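Local atomic coordinates of GTPase HflX (Sulfolobus solfataricus P2, PDB entry 2QTF), a protein that hydrolyses GTP with magnesium as cofactor, associates with the 50S ribosomal subunit and may act in protein synthesis or ribosome biogenesis. Residues Gln65-Pro68 and Arg69-Ile72; Lys150-Ile153 and Asn154-Met157; Ser267-Ser270 and Glu271-Ile275. All coordinates share one frame; numbering follows the deposited sequence.

Contact 1. Residues Gln65-Pro68 and Arg69-Ile72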
loop_
_atom_site.group_PDB
_atom_site.type_symbol
_atom_site.label_atom_id
_atom_site.label_comp_id
_atom_site.label_asym_id
_atom_site.label_seq_id
_atom_site.Cartn_x
_atom_site.Cartn_y
_atom_site.Cartn_z
ATOM N N GLN A 65 -13.728 -8.612 6.913
ATOM C CA GLN A 65 -14.682 -8.402 5.900
ATOM C C GLN A 65 -16.074 -8.347 6.521
ATOM O O GLN A 65 -16.514 -9.371 7.115
ATOM C CB GLN A 65 -14.529 -9.487 4.817
ATOM C CG GLN A 65 -15.459 -9.317 3.637
ATOM C CD GLN A 65 -15.222 -10.373 2.532
ATOM O OE1 GLN A 65 -14.118 -10.949 2.431
ATOM N NE2 GLN A 65 -16.277 -10.641 1.710
ATOM N N LEU A 66 -16.798 -7.238 6.343
ATOM C CA LEU A 66 -18.176 -7.035 6.938
ATOM C C LEU A 66 -19.203 -7.647 6.041
ATOM O O LEU A 66 -19.087 -7.576 4.825
ATOM C CB LEU A 66 -18.588 -5.528 7.167
ATOM C CG LEU A 66 -17.837 -4.779 8.216
ATOM C CD1 LEU A 66 -18.225 -3.278 8.294
ATOM C CD2 LEU A 66 -17.927 -5.530 9.626
ATOM N N LYS A 67 -20.214 -8.282 6.650
ATOM C CA LYS A 67 -21.427 -8.672 5.967
ATOM C C LYS A 67 -22.243 -7.481 5.553
ATOM O O LYS A 67 -22.233 -6.423 6.192
ATOM C CB LYS A 67 -22.302 -9.562 6.869
ATOM C CG LYS A 67 -21.567 -10.788 7.271
ATOM C CD LYS A 67 -22.485 -11.652 8.129
ATOM C CE LYS A 67 -21.747 -12.823 8.678
ATOM N NZ LYS A 67 -22.665 -13.275 9.746
ATOM N N PRO A 68 -23.031 -7.662 4.505
ATOM C CA PRO A 68 -23.875 -6.572 4.071
ATOM C C PRO A 68 -24.766 -5.969 5.149
ATOM O O PRO A 68 -24.950 -4.721 5.176
ATOM C CB PRO A 68 -24.717 -7.207 2.962
ATOM C CG PRO A 68 -23.689 -8.289 2.355
ATOM C CD PRO A 68 -23.102 -8.862 3.596
ATOM N N ARG A 69 -25.356 -6.813 5.999
ATOM C CA ARG A 69 -26.310 -6.216 6.955
ATOM C C ARG A 69 -25.506 -5.317 7.947
ATOM O O ARG A 69 -26.017 -4.304 8.414
ATOM C CB ARG A 69 -27.093 -7.318 7.679
ATOM C CG ARG A 69 -26.192 -8.091 8.629
ATOM C CD ARG A 69 -27.000 -8.930 9.709
ATOM N NE ARG A 69 -26.103 -9.883 10.378
ATOM C CZ ARG A 69 -25.629 -10.996 9.824
ATOM N NH1 ARG A 69 -25.962 -11.330 8.563
ATOM N NH2 ARG A 69 -24.821 -11.771 10.549
ATOM N N HIS A 70 -24.236 -5.673 8.208
ATOM C CA HIS A 70 -23.388 -4.775 8.985
ATOM C C HIS A 70 -23.151 -3.439 8.311
ATOM O O HIS A 70 -23.299 -2.373 8.940
ATOM C CB HIS A 70 -22.044 -5.368 9.278
ATOM C CG HIS A 70 -22.096 -6.619 10.067
ATOM N ND1 HIS A 70 -22.996 -6.827 11.092
ATOM C CD2 HIS A 70 -21.322 -7.703 10.023
ATOM C CE1 HIS A 70 -22.758 -7.989 11.656
ATOM N NE2 HIS A 70 -21.760 -8.550 11.018
ATOM N N PHE A 71 -22.768 -3.452 7.039
ATOM C CA PHE A 71 -22.690 -2.139 6.350
ATOM C C PHE A 71 -23.974 -1.320 6.438
ATOM O O PHE A 71 -23.935 -0.086 6.596
ATOM C CB PHE A 71 -22.341 -2.283 4.868
ATOM C CG PHE A 71 -20.856 -2.418 4.611
ATOM C CD1 PHE A 71 -20.011 -1.307 4.701
ATOM C CD2 PHE A 71 -20.320 -3.664 4.268
ATOM C CE1 PHE A 71 -18.622 -1.448 4.459
ATOM C CE2 PHE A 71 -18.913 -3.817 4.037
ATOM C CZ PHE A 71 -18.081 -2.726 4.181
ATOM N N ILE A 72 -25.117 -1.951 6.176
ATOM C CA ILE A 72 -26.351 -1.193 6.167
ATOM C C ILE A 72 -26.576 -0.498 7.496
ATOM O O ILE A 72 -26.880 0.717 7.510
ATOM C CB ILE A 72 -27.609 -2.086 5.819
ATOM C CG1 ILE A 72 -27.576 -2.414 4.295
ATOM C CG2 ILE A 72 -29.002 -1.307 6.160
ATOM C CD1 ILE A 72 -28.020 -3.861 3.961
HETATM O O HOH W 1 -20.829 -10.850 11.233
#

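Contact 2. Residues Lys150-Ile153 and Asn154-Met157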
loop_
_atom_site.group_PDB
_atom_site.type_symbol
_atom_site.label_atom_id
_atom_site.label_comp_id
_atom_site.label_asym_id
_atom_site.label_seq_id
_atom_site.Cartn_x
_atom_site.Cartn_y
_atom_site.Cartn_z
ATOM N N LYS A 150 -25.399 -2.685 -11.997
ATOM C CA LYS A 150 -25.009 -3.692 -13.011
ATOM C C LYS A 150 -24.696 -3.079 -14.352
ATOM O O LYS A 150 -23.719 -3.494 -14.988
ATOM C CB LYS A 150 -26.018 -4.852 -13.108
ATOM C CG LYS A 150 -26.277 -5.550 -11.743
ATOM C CD LYS A 150 -27.445 -6.588 -11.780
ATOM C CE LYS A 150 -27.217 -7.783 -10.829
ATOM N NZ LYS A 150 -28.352 -8.810 -10.914
ATOM N N ARG A 151 -25.455 -2.061 -14.800
ATOM C CA ARG A 151 -25.096 -1.457 -16.075
ATOM C C ARG A 151 -23.744 -0.771 -16.028
ATOM O O ARG A 151 -22.993 -0.789 -17.022
ATOM C CB ARG A 151 -26.130 -0.373 -16.559
ATOM C CG ARG A 151 -27.560 -0.890 -16.973
ATOM C CD ARG A 151 -28.416 0.295 -17.644
ATOM N NE ARG A 151 -28.761 1.398 -16.729
ATOM C CZ ARG A 151 -29.747 1.346 -15.830
ATOM N NH1 ARG A 151 -30.479 0.240 -15.704
ATOM N NH2 ARG A 151 -30.021 2.407 -15.043
ATOM N N ARG A 152 -23.429 -0.085 -14.918
ATOM C CA ARG A 152 -22.090 0.474 -14.806
ATOM C C ARG A 152 -21.009 -0.602 -14.728
ATOM O O ARG A 152 -19.943 -0.488 -15.348
ATOM C CB ARG A 152 -22.053 1.416 -13.580
ATOM C CG ARG A 152 -20.685 2.060 -13.308
ATOM C CD ARG A 152 -20.492 3.383 -13.983
ATOM N NE ARG A 152 -19.639 4.337 -13.224
ATOM C CZ ARG A 152 -19.030 5.365 -13.827
ATOM N NH1 ARG A 152 -19.197 5.524 -15.156
ATOM N NH2 ARG A 152 -18.281 6.247 -13.136
ATOM N N ILE A 153 -21.264 -1.650 -13.975
ATOM C CA ILE A 153 -20.266 -2.760 -13.871
ATOM C C ILE A 153 -20.069 -3.359 -15.297
ATOM O O ILE A 153 -18.947 -3.558 -15.760
ATOM C CB ILE A 153 -20.785 -3.806 -12.955
ATOM C CG1 ILE A 153 -20.609 -3.314 -11.479
ATOM C CG2 ILE A 153 -20.043 -5.209 -13.243
ATOM C CD1 ILE A 153 -21.514 -4.020 -10.491
ATOM N N ASN A 154 -21.184 -3.594 -16.016
ATOM C CA ASN A 154 -21.036 -4.128 -17.412
ATOM C C ASN A 154 -20.324 -3.238 -18.446
ATOM O O ASN A 154 -19.447 -3.715 -19.181
ATOM C CB ASN A 154 -22.345 -4.730 -17.883
ATOM C CG ASN A 154 -22.674 -5.973 -17.108
ATOM O OD1 ASN A 154 -21.739 -6.758 -16.674
ATOM N ND2 ASN A 154 -23.973 -6.206 -16.921
ATOM N N LYS A 155 -20.577 -1.943 -18.399
ATOM C CA LYS A 155 -19.789 -0.972 -19.109
ATOM C C LYS A 155 -18.281 -0.960 -18.804
ATOM O O LYS A 155 -17.440 -0.909 -19.748
ATOM C CB LYS A 155 -20.386 0.474 -18.944
ATOM C CG LYS A 155 -19.462 1.622 -19.552
ATOM C CD LYS A 155 -19.954 3.086 -19.210
ATOM C CE LYS A 155 -19.035 4.274 -19.783
ATOM N NZ LYS A 155 -19.493 5.507 -19.015
ATOM N N LEU A 156 -17.903 -0.929 -17.502
ATOM C CA LEU A 156 -16.473 -0.985 -17.146
ATOM C C LEU A 156 -15.848 -2.324 -17.653
ATOM O O LEU A 156 -14.742 -2.340 -18.157
ATOM C CB LEU A 156 -16.326 -0.846 -15.601
ATOM C CG LEU A 156 -16.622 0.563 -15.131
ATOM C CD1 LEU A 156 -16.719 0.533 -13.548
ATOM C CD2 LEU A 156 -15.389 1.303 -15.597
ATOM N N MET A 157 -16.491 -3.430 -17.404
ATOM C CA MET A 157 -15.935 -4.725 -17.873
ATOM C C MET A 157 -15.730 -4.731 -19.374
ATOM O O MET A 157 -14.644 -5.137 -19.848
ATOM C CB MET A 157 -16.786 -5.905 -17.495
ATOM C CG MET A 157 -16.674 -6.152 -16.024
ATOM S SD MET A 157 -17.674 -7.439 -15.328
ATOM C CE MET A 157 -16.812 -8.972 -15.872
#

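Contact 3. Residues Ser267-Ser270 and Glu271-Ile275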
loop_
_atom_site.group_PDB
_atom_site.type_symbol
_atom_site.label_atom_id
_atom_site.label_comp_id
_atom_site.label_asym_id
_atom_site.label_seq_id
_atom_site.Cartn_x
_atom_site.Cartn_y
_atom_site.Cartn_z
ATOM N N SER A 267 15.149 -4.840 7.345
ATOM C CA SER A 267 16.318 -5.592 7.857
ATOM C C SER A 267 16.062 -6.350 9.198
ATOM O O SER A 267 16.924 -7.143 9.625
ATOM C CB SER A 267 17.532 -4.616 8.155
ATOM O OG SER A 267 17.192 -3.780 9.238
ATOM N N THR A 268 14.976 -6.061 9.901
ATOM C CA THR A 268 14.770 -6.696 11.203
ATOM C C THR A 268 14.274 -8.135 11.012
ATOM O O THR A 268 14.181 -8.904 11.988
ATOM C CB THR A 268 13.808 -5.932 12.070
ATOM O OG1 THR A 268 12.476 -5.969 11.529
ATOM C CG2 THR A 268 14.229 -4.439 12.139
ATOM N N PHE A 269 13.963 -8.514 9.780
ATOM C CA PHE A 269 13.484 -9.852 9.520
ATOM C C PHE A 269 14.627 -10.871 9.758
ATOM O O PHE A 269 15.776 -10.616 9.377
ATOM C CB PHE A 269 13.014 -10.005 8.058
ATOM C CG PHE A 269 11.657 -9.398 7.767
ATOM C CD1 PHE A 269 10.873 -8.871 8.763
ATOM C CD2 PHE A 269 11.216 -9.331 6.468
ATOM C CE1 PHE A 269 9.591 -8.315 8.472
ATOM C CE2 PHE A 269 9.958 -8.821 6.146
ATOM C CZ PHE A 269 9.165 -8.303 7.155
ATOM N N SER A 270 14.264 -12.049 10.275
ATOM C CA SER A 270 15.204 -13.188 10.416
ATOM C C SER A 270 15.761 -13.481 9.034
ATOM O O SER A 270 15.150 -13.048 8.048
ATOM C CB SER A 270 14.449 -14.412 11.008
ATOM O OG SER A 270 13.506 -14.943 10.044
ATOM N N GLU A 271 16.917 -14.149 8.929
ATOM C CA GLU A 271 17.479 -14.554 7.628
ATOM C C GLU A 271 16.528 -15.324 6.752
ATOM O O GLU A 271 16.454 -15.024 5.584
ATOM C CB GLU A 271 18.902 -15.215 7.696
ATOM C CG GLU A 271 20.003 -14.062 8.033
ATOM C CD GLU A 271 21.491 -14.518 8.213
ATOM O OE1 GLU A 271 22.194 -14.780 7.180
ATOM O OE2 GLU A 271 21.970 -14.555 9.405
ATOM N N ASN A 272 15.751 -16.249 7.299
ATOM C CA ASN A 272 14.844 -17.038 6.439
ATOM C C ASN A 272 13.673 -16.177 5.880
ATOM O O ASN A 272 13.315 -16.305 4.726
ATOM C CB ASN A 272 14.390 -18.366 7.131
ATOM C CG ASN A 272 15.644 -19.387 7.397
ATOM O OD1 ASN A 272 15.818 -19.911 8.511
ATOM N ND2 ASN A 272 16.509 -19.575 6.390
ATOM N N LEU A 273 13.110 -15.309 6.708
ATOM C CA LEU A 273 12.059 -14.388 6.294
ATOM C C LEU A 273 12.619 -13.342 5.286
ATOM O O LEU A 273 11.938 -12.920 4.364
ATOM C CB LEU A 273 11.404 -13.721 7.505
ATOM C CG LEU A 273 10.156 -12.838 7.283
ATOM C CD1 LEU A 273 9.035 -13.496 6.434
ATOM C CD2 LEU A 273 9.575 -12.344 8.561
ATOM N N LEU A 274 13.846 -12.910 5.483
ATOM C CA LEU A 274 14.456 -11.943 4.577
ATOM C C LEU A 274 14.554 -12.626 3.237
ATOM O O LEU A 274 14.263 -12.074 2.151
ATOM C CB LEU A 274 15.858 -11.617 5.154
ATOM C CG LEU A 274 16.602 -10.345 4.956
ATOM C CD1 LEU A 274 15.658 -9.094 4.843
ATOM C CD2 LEU A 274 17.702 -10.233 6.042
ATOM N N ILE A 275 14.928 -13.902 3.269
ATOM C CA ILE A 275 15.090 -14.593 1.974
ATOM C C ILE A 275 13.745 -14.691 1.228
ATOM O O ILE A 275 13.651 -14.460 0.033
ATOM C CB ILE A 275 15.662 -16.039 2.185
ATOM C CG1 ILE A 275 17.154 -15.978 2.557
ATOM C CG2 ILE A 275 15.476 -16.889 0.910
ATOM C CD1 ILE A 275 17.622 -17.275 3.182
#

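Contact 1. Residues Gln65-Pro68 and Arg69-Ile72
Ile72 N donates to Pro68 O over 2.9 Å, with an N-H...O angle of 165°. One residue earlier, Phe71 N donates to Lys67 O at 3.1 Å. These bonds form the first turn of helix 68-78, with Lys67 at the N-cap and Pro68 as the first helical residue.

The apolar part is made by Leu66 and Phe71, whose side chains cross at about a right angle. Leu66 CB lies 3.6 Å from Phe71 CE2. Leu66 CD1 sits over the ring centre in a CH-pi contact, 4.2 Å from the Phe71 centroid and 10° off the normal. Phe71 has CG anti to its carbonyl carbon (chi1 -83°), which turns the ring back over the loop.

Lys67 and Arg69 run side by side on the outer surface. Lys67 NZ and Arg69 NH2 are modelled 2.7 Å apart, too close for two donors, and this detail is doubtful. Arg69 NE is held by Val39 O. Val83, from the next strand of the parallel sheet, touches both Leu66 and Phe71. Leu66, just before the N-cap, and Phe71, in the first turn, form a hydrophobic staple at the helix N terminus.

Contact 2. Residues Lys150-Ile153 and Asn154-Met157
Residues 150-157 are two successive turns of one regular alpha-helix, joined by four i to i+4 backbone hydrogen bonds. Asn154 N to Lys150 O is the shortest, at 2.7 Å. Lys155 N to Arg151 O, Leu156 N to Arg152 O and Met157 N to Ile153 O are each 3.0 Å. The last two are nearly straight, with N-H...O angles of 172°.

Ile153 and Met157 lie alongside each other and point the same way. The branch methyl Ile153 CG2 touches Met157 SD at 3.9 Å, one turn on. Ile153 has CG2 anti to the backbone N, which leans this methyl toward the following turn. Met157 is extended to its sulfur and bends only at the last torsion (chi3 75°).

On another side of the helix, Arg152 and Lys155 cross at a slant. Lys155 NZ comes to the edge of the Arg152 guanidinium, in its plane, 3.9 Å from NH1. Two positive groups this close would be expected to repel. The guanidinium has a mate in Glu108, whose OE1 forms a salt bridge with Arg152 NE and probably offsets part of this repulsion. The Arg152 side chain is about 5 Å from a bound cadmium ion.

Helix 145-164 packs on helix 101-121. Ile153, which is buried, touches Leu109 and Leu112. Leu156, also buried, rests on Met105, and Arg152 reaches Leu112. As the numbers rise along 152-156, those of the partners fall from 112 to 105, which is consistent with an antiparallel pair of helices.

Contact 3. Residues Ser267-Ser270 and Glu271-Ile275
Two hydrogen bonds from the first helical turn converge on Ser270, the N-cap of helix 271-288. Leu274 N donates to Ser270 O at 2.9 Å. Leu273 N donates to the Ser270 side-chain OG at 3.4 Å, a weak but fairly straight bond (163°). Ser270 OG stands between its own backbone N and carbonyl carbon (chi1 69°), where it faces the amides at the start of the helix. Leu273 CB also lies 3.5 Å from Ser270 OG.

This turn follows strand 260-266 of the G domain, a P-loop GTPase fold. The strand, the 267-270 loop and helix 271-288 open a beta-alpha-beta crossover to the parallel neighbour 295-300. Ser267 OG is hydrogen-bonded to Asn300 O, and Asn300 is an inferred GTP-binding residue. The loop thus lies close to the nucleotide site. The Phe269 side chain is about 6 Å from that of Tyr187, which probably also binds GTP.

Apolar contacts centre on Phe269. Leu273 CD2 lies over one face of its ring, displaced toward the rim. This CH-pi contact measures 3.8 Å from Leu273 CD2 to the Phe269 centroid. Leu273 CG is 3.8 Å from Phe269 CD2. With an alanine at Phe269, Leu273 CD2 would probably lose the surface it rests on, and its isobutyl group would be freer to turn. Leu274 meets Phe269 more loosely, with CD1 4.3 Å from Phe269 CB. These two residues hold the positions of a hydrophobic staple, although the ring itself packs on Leu273. Beyond the turn, Leu274 touches Lys312 and Val316 on helix 309-323, and Lys312 NZ donates to Phe269 O.

In the fold
All three contacts are local, and along the chain they follow in series without nesting or crossing. Contact 1 comes first. It turns the chain from strand 59-62 of the four-stranded parallel sheet into helix 68-78. Contact 2 lies within helix 145-164 of the middle region, and its centre is about 23 Å from that of contact 1. Helix 101-121 links their surroundings: Phe71 touches it at Ile118, and Ile153 at Leu109. Contact 3 comes last, where strand 260-266 passes into helix 271-288 of the G domain. Contacts 2 and 3 lie on opposite sides of the chain's centre, with centres about 44 Å apart.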